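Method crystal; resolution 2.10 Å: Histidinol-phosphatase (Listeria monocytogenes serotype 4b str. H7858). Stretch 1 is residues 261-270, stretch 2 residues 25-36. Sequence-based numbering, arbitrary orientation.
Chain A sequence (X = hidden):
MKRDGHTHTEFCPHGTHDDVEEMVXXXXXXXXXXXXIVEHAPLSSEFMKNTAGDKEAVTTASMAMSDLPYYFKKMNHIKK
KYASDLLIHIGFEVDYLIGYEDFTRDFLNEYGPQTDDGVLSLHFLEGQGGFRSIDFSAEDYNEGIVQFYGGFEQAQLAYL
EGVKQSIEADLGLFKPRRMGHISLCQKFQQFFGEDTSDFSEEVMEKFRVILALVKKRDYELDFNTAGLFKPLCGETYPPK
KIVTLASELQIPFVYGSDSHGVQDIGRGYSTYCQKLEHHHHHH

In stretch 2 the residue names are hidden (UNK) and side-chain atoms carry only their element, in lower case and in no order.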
# COMPACT_ATOMS: atom_id res chain seq x y z
N GLY A 261 -9.26 0.59 10.99
CA GLY A 261 -10.07 0.52 12.20
C GLY A 261 -9.97 -0.84 12.86
O GLY A 261 -9.37 -1.75 12.27
N VAL A 262 -10.57 -0.96 14.04
CA VAL A 262 -10.57 -2.18 14.89
C VAL A 262 -11.18 -3.35 14.12
O VAL A 262 -10.65 -4.46 14.23
CB VAL A 262 -11.32 -1.90 16.21
CG1 VAL A 262 -11.46 -3.15 17.07
CG2 VAL A 262 -10.63 -0.79 16.99
N GLN A 263 -12.25 -3.12 13.36
CA GLN A 263 -13.02 -4.22 12.72
C GLN A 263 -12.16 -4.87 11.64
O GLN A 263 -12.42 -6.01 11.33
CB GLN A 263 -14.34 -3.70 12.15
CG GLN A 263 -15.36 -3.32 13.22
CD GLN A 263 -15.60 -4.40 14.25
OE1 GLN A 263 -15.06 -4.36 15.37
NE2 GLN A 263 -16.43 -5.37 13.89
N ASP A 264 -11.18 -4.16 11.10
CA ASP A 264 -10.30 -4.66 10.02
C ASP A 264 -9.20 -5.58 10.58
O ASP A 264 -8.59 -6.32 9.80
CB ASP A 264 -9.61 -3.50 9.30
CG ASP A 264 -10.54 -2.60 8.52
OD1 ASP A 264 -11.70 -3.01 8.25
OD2 ASP A 264 -10.09 -1.49 8.15
N ILE A 265 -8.87 -5.47 11.86
CA ILE A 265 -7.67 -6.16 12.42
C ILE A 265 -7.83 -7.67 12.22
O ILE A 265 -8.89 -8.19 12.55
CB ILE A 265 -7.45 -5.78 13.90
CG1 ILE A 265 -7.08 -4.29 14.05
CG2 ILE A 265 -6.41 -6.68 14.55
CD1 ILE A 265 -5.70 -3.97 13.62
N GLY A 266 -6.80 -8.33 11.69
CA GLY A 266 -6.75 -9.79 11.50
C GLY A 266 -7.47 -10.24 10.23
O GLY A 266 -7.43 -11.43 9.95
N ARG A 267 -8.08 -9.35 9.45
CA ARG A 267 -8.98 -9.78 8.36
C ARG A 267 -8.17 -10.56 7.31
O ARG A 267 -7.03 -10.15 6.97
CB ARG A 267 -9.73 -8.59 7.75
CG ARG A 267 -8.85 -7.63 6.96
CD ARG A 267 -9.66 -6.43 6.51
NE ARG A 267 -8.83 -5.36 5.97
CZ ARG A 267 -9.31 -4.24 5.44
NH1 ARG A 267 -10.62 -4.07 5.32
NH2 ARG A 267 -8.48 -3.30 5.01
N GLY A 268 -8.71 -11.67 6.82
CA GLY A 268 -8.11 -12.50 5.76
C GLY A 268 -6.79 -13.17 6.20
O GLY A 268 -6.07 -13.71 5.32
N TYR A 269 -6.50 -13.23 7.50
CA TYR A 269 -5.22 -13.83 7.94
C TYR A 269 -5.16 -15.31 7.51
O TYR A 269 -4.05 -15.72 7.03
CB TYR A 269 -4.95 -13.68 9.43
CG TYR A 269 -3.55 -14.10 9.75
CD1 TYR A 269 -2.50 -13.24 9.49
CD2 TYR A 269 -3.26 -15.36 10.28
CE1 TYR A 269 -1.20 -13.59 9.77
CE2 TYR A 269 -1.96 -15.73 10.55
CZ TYR A 269 -0.92 -14.85 10.27
OH TYR A 269 0.37 -15.21 10.52
N SER A 270 -6.24 -16.08 7.69
CA SER A 270 -6.24 -17.53 7.30
C SER A 270 -5.97 -17.63 5.80
O SER A 270 -5.28 -18.59 5.40
CB SER A 270 -7.51 -18.29 7.66
OG SER A 270 -7.43 -19.67 7.18
N UNK A 25 -4.91 -3.34 20.92
CA UNK A 25 -5.53 -4.26 21.90
C UNK A 25 -6.22 -5.40 21.15
O UNK A 25 -6.14 -6.56 21.62
c UNK A 25 -6.51 -3.49 22.81
c UNK A 25 -5.27 -3.55 25.00
c UNK A 25 -6.89 -1.67 24.53
c UNK A 25 -5.87 -2.65 23.91
N UNK A 26 -6.87 -5.12 20.02
CA UNK A 26 -7.53 -6.17 19.21
C UNK A 26 -6.46 -7.09 18.59
O UNK A 26 -6.66 -8.30 18.61
c UNK A 26 -9.23 -6.58 17.34
n UNK A 26 -12.27 -8.68 18.19
c UNK A 26 -11.13 -8.19 17.37
c UNK A 26 -10.30 -7.20 18.16
c UNK A 26 -8.40 -5.56 18.11
N UNK A 27 -5.37 -6.54 18.05
CA UNK A 27 -4.26 -7.35 17.49
C UNK A 27 -3.74 -8.30 18.58
O UNK A 27 -3.52 -9.49 18.26
c UNK A 27 -3.18 -6.49 16.89
N UNK A 28 -3.61 -7.83 19.83
CA UNK A 28 -3.09 -8.69 20.94
C UNK A 28 -4.11 -9.80 21.21
O UNK A 28 -3.71 -10.95 21.35
c UNK A 28 -1.62 -6.88 21.91
c UNK A 28 -2.78 -7.85 22.19
c UNK A 28 -1.45 -5.80 22.94
c UNK A 28 -2.53 -8.74 23.41
N UNK A 29 -5.40 -9.48 21.24
CA UNK A 29 -6.49 -10.48 21.45
C UNK A 29 -6.40 -11.55 20.35
O UNK A 29 -6.71 -12.70 20.66
c UNK A 29 -7.83 -9.75 21.45
c UNK A 29 -10.35 -9.85 21.37
o UNK A 29 -11.35 -10.51 21.02
c UNK A 29 -9.06 -10.61 21.70
o UNK A 29 -10.35 -8.59 21.42
N UNK A 30 -6.03 -11.20 19.12
CA UNK A 30 -5.95 -12.17 18.00
C UNK A 30 -4.54 -12.77 17.90
O UNK A 30 -4.23 -13.33 16.83
c UNK A 30 -6.34 -11.47 16.68
c UNK A 30 -7.77 -10.95 16.62
c UNK A 30 -8.11 -10.42 15.24
c UNK A 30 -8.76 -12.04 17.04
N UNK A 31 -3.69 -12.60 18.93
CA UNK A 31 -2.38 -13.30 19.05
C UNK A 31 -1.35 -12.80 18.03
O UNK A 31 -0.43 -13.56 17.71
c UNK A 31 -2.55 -14.82 18.88
c UNK A 31 -3.43 -15.43 19.96
o UNK A 31 -4.38 -16.16 19.59
o UNK A 31 -3.17 -15.15 21.15
N UNK A 32 -1.46 -11.56 17.54
CA UNK A 32 -0.36 -10.96 16.75
C UNK A 32 0.82 -10.76 17.72
O UNK A 32 0.54 -10.37 18.84
c UNK A 32 -1.60 -9.96 14.81
c UNK A 32 -0.80 -9.67 16.06
c UNK A 32 -3.69 -10.51 13.75
c UNK A 32 -3.05 -10.62 12.53
c UNK A 32 -1.69 -10.41 12.45
c UNK A 32 -0.97 -10.10 13.58
c UNK A 32 -2.97 -10.18 14.89
N UNK A 33 2.05 -11.06 17.32
CA UNK A 33 3.22 -10.71 18.16
C UNK A 33 4.04 -9.60 17.50
O UNK A 33 4.92 -9.08 18.15
c UNK A 33 4.05 -11.95 18.51
o UNK A 33 4.79 -12.39 16.33
o UNK A 33 3.76 -14.05 17.44
c UNK A 33 4.24 -12.88 17.34
N UNK A 34 3.71 -9.18 16.28
CA UNK A 34 4.46 -8.11 15.58
C UNK A 34 3.49 -7.30 14.71
O UNK A 34 2.62 -7.90 14.07
o UNK A 34 8.75 -7.62 13.31
o UNK A 34 7.89 -9.58 13.67
c UNK A 34 7.84 -8.36 13.72
c UNK A 34 5.58 -8.73 14.76
c UNK A 34 6.59 -7.73 14.30
N UNK A 35 3.63 -5.98 14.73
CA UNK A 35 2.59 -5.04 14.26
C UNK A 35 3.27 -3.76 13.79
O UNK A 35 3.96 -3.13 14.60
c UNK A 35 0.44 -2.65 15.15
c UNK A 35 -0.85 -4.62 14.87
c UNK A 35 0.38 -4.03 15.11
c UNK A 35 -1.98 -3.85 14.65
c UNK A 35 1.60 -4.85 15.41
c UNK A 35 -0.68 -1.87 14.96
o UNK A 35 -3.00 -1.69 14.53
c UNK A 35 -1.90 -2.47 14.70
N UNK A 36 3.07 -3.39 12.52
CA UNK A 36 3.64 -2.17 11.91
C UNK A 36 2.54 -1.13 11.71
O UNK A 36 1.52 -1.40 11.05
c UNK A 36 4.39 -2.48 10.63
o UNK A 36 5.58 -3.21 10.90

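Position 25 carries four carbons forked at the second, on a helix that began earlier in the chain; nothing of stretch 1 is within reach. The fork makes it Leu25.

Position 26 has four carbons in a row ending in a nitrogen. Its CA-to-CB bond points toward stretch 1, but the end of the chain leads away, so the contact with Val262 and Ile265 is made by the aliphatic part. This is Lys26: its CB lies 4.0 Å from Val262 CG1, and its CG lies 4.0 Å from Ile265 CB.

Position 27 bears a single carbon, which touches Ile265, and is Ala27. Stretch 1 comes close to the helix backbone here: Ile265 CG2 sits 3.7 Å from Ala27 N and 4.0 Å from Ala27 CB.

Position 28 has four carbons forked at the first, one arm two carbons long, and is directed away from stretch 1: Ile28.

Position 29 shows three carbons, the third carrying two oxygens, out of reach of stretch 1. This is Glu29, paired within its own helix, since its OE2 takes a salt bridge from Lys26 NZ at 3.5 Å, with a weak hydrogen bond within it. The lysine charge is thus engaged beyond the apolar contact.

Position 30 again has four carbons forked at the second, here pointing toward stretch 1 and touching Ile265 and Gly266, and is Leu30. It is the first residue to leave helical phi/psi. Its CD1 lies 3.6 Å from Ile265 O, 4.2 Å from Ile265 CG2 and 4.0 Å from Gly266 CA.

Position 31 has two carbons, the second with two oxygens, out of reach: Asp31, with a positive phi of 71° as the chain turns out of the helix.

Position 32 has one carbon and then a ring of six carbons without oxygen. Its CB is directed sideways, yet the ring comes nearer and reaches Gly266 and Tyr269. This is Phe32, with CE1 3.9 Å from Gly266 CA and CZ 4.1 Å from Tyr269 CD1. The rings pair edge-to-face, the Phe32 edge toward the Tyr269 face, with planes at 78°.

Position 33 has two carbons, the second with two oxygens, and position 34 three carbons, the third with two oxygens. Asp33 and Glu34 leave stretch 1 alone and bond elsewhere in the structure.

Position 35 has one carbon, then a ring of six carbons bearing one oxygen, and meets Ile265 at the ring's edge. It is Tyr35, whose OH lies 3.6 Å from Ile265 CD1.

Position 36, one carbon then one oxygen, out of reach, is Ser36.

The contact works by shape, with no hydrogen bond across it. Ile265 is the hub, touching Lys26, Ala27, Leu30 and Tyr35. Two overlapping type II turns, Asp264 to Arg267 and Gly266 to Tyr269, carry the chain from this hub to the aromatic pair. Glycine suits the link at 266 twice over: its phi is positive, and an ideal CB there would fall 2.6 Å from Leu30 CD1, a clash. The rule is one branched side chain packed among several apolar surfaces, with glycine where Leu30 CD1 closes in.

Stretch 2, residues 25-36: LKAIELDFDEYS
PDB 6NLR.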